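Local coordinates for putative outer membrane lipoprotein (Salmonella typhimurium LT2, PDB 2RD1), which is of unknown function but is probably a lipid-anchored outer membrane protein, here represented by its small DUF903 domain of the SH3 clan, at residues E41-S44 / N45-A48. Residues are numbered along the deposited sequence; the frame is centred on the assembly and turned at random.
Sequences EINS and NDVA
The chain reverses through a type I beta turn at Asn43-Asp46, closed by Asp46 N donating to Asn43 O at 2.8 Å, with Ser44 and Asn45 in the two central positions. The turn joins strand 39-43 to strand 47-52 and so carries the chain from one three-stranded antiparallel sheet to the other; it is the link between the last two strands of this SH3-like fold.

The side chain of Asn43 adds two further links, one of them weak. A chi1 of 168° swings CG to the carbonyl side of Asn43, towards Asn45 and Asp46. Asn43 OD1 accepts a weak but nearly straight bond from Asn45 N at 3.3 Å, which makes an Asx turn, while Asn43 ND2 donates to Asp46 OD2 at 3.0 Å. With one firm and one weak bond, the rotation of the amide is probably restricted. The carboxylate of Asp46 stands almost perpendicular to the amide, the planes 84° apart, and ND2 reaches OD2 from above the carboxylate plane. Beside this bond, the modelled approach of Asn43 CB to Asp46 OD2, 2.9 Å, is shorter than normal contact and therefore doubtful.

Ile42 provides the apolar side of the bend. Its CG1-CD1 arm is fully extended and crosses the base of Asp46 at a slant, CD1 coming to 3.7 Å from Asp46 CB, while the CG2 branch turns towards Val47. Thr30 and Thr9, from the two sheets, also touch Ile42, and Ser44 OG is hydrogen-bonded to Thr30 OG1. Across the bend, methyl meets methyl: Ile42 CG2 lies 4.0 Å from Val47 CG2.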
# COMPACT_ATOMS: atom_id res chain seq x y z
N GLU A 41 0.75 2.23 9.41
CA GLU A 41 -0.67 1.93 9.35
C GLU A 41 -1.34 3.20 8.84
O GLU A 41 -0.86 4.30 9.11
CB GLU A 41 -1.21 1.55 10.74
CG GLU A 41 -2.41 0.61 10.71
CD GLU A 41 -2.78 0.07 12.09
OE1 GLU A 41 -3.12 0.89 12.98
OE2 GLU A 41 -2.74 -1.17 12.30
N ILE A 42 -2.41 3.04 8.08
CA ILE A 42 -3.13 4.19 7.53
C ILE A 42 -4.61 3.89 7.47
O ILE A 42 -5.02 2.74 7.31
CB ILE A 42 -2.63 4.53 6.10
CG1 ILE A 42 -3.42 5.71 5.53
CG2 ILE A 42 -2.79 3.32 5.18
CD1 ILE A 42 -2.97 6.13 4.14
N ASN A 43 -5.43 4.92 7.61
CA ASN A 43 -6.87 4.74 7.55
C ASN A 43 -7.25 4.18 6.18
O ASN A 43 -6.89 4.73 5.14
CB ASN A 43 -7.58 6.08 7.80
CG ASN A 43 -9.05 6.03 7.46
OD1 ASN A 43 -9.73 5.04 7.73
ND2 ASN A 43 -9.56 7.11 6.87
N SER A 44 -7.97 3.06 6.19
CA SER A 44 -8.39 2.39 4.97
C SER A 44 -9.16 3.29 4.01
O SER A 44 -9.24 3.00 2.82
CB SER A 44 -9.24 1.17 5.31
OG SER A 44 -8.53 0.29 6.16
N ASN A 45 -9.73 4.38 4.53
CA ASN A 45 -10.49 5.30 3.69
C ASN A 45 -9.55 6.20 2.89
O ASN A 45 -9.93 6.74 1.84
CB ASN A 45 -11.43 6.16 4.54
CG ASN A 45 -12.50 5.35 5.24
OD1 ASN A 45 -12.21 4.59 6.17
ND2 ASN A 45 -13.74 5.49 4.78
N ASP A 46 -8.33 6.36 3.39
CA ASP A 46 -7.33 7.19 2.74
C ASP A 46 -6.59 6.47 1.62
O ASP A 46 -5.70 7.05 0.99
CB ASP A 46 -6.33 7.70 3.77
CG ASP A 46 -6.96 8.64 4.77
OD1 ASP A 46 -7.45 9.71 4.35
OD2 ASP A 46 -6.97 8.32 5.98
N VAL A 47 -6.95 5.22 1.36
CA VAL A 47 -6.30 4.44 0.31
C VAL A 47 -7.16 4.41 -0.96
O VAL A 47 -8.25 3.83 -0.97
CB VAL A 47 -6.03 2.99 0.76
CG1 VAL A 47 -5.33 2.23 -0.35
CG2 VAL A 47 -5.20 2.98 2.04
N ALA A 48 -6.65 5.01 -2.03
CA ALA A 48 -7.36 5.06 -3.30
C ALA A 48 -7.19 3.75 -4.06
O ALA A 48 -8.18 3.14 -4.47
CB ALA A 48 -6.85 6.23 -4.14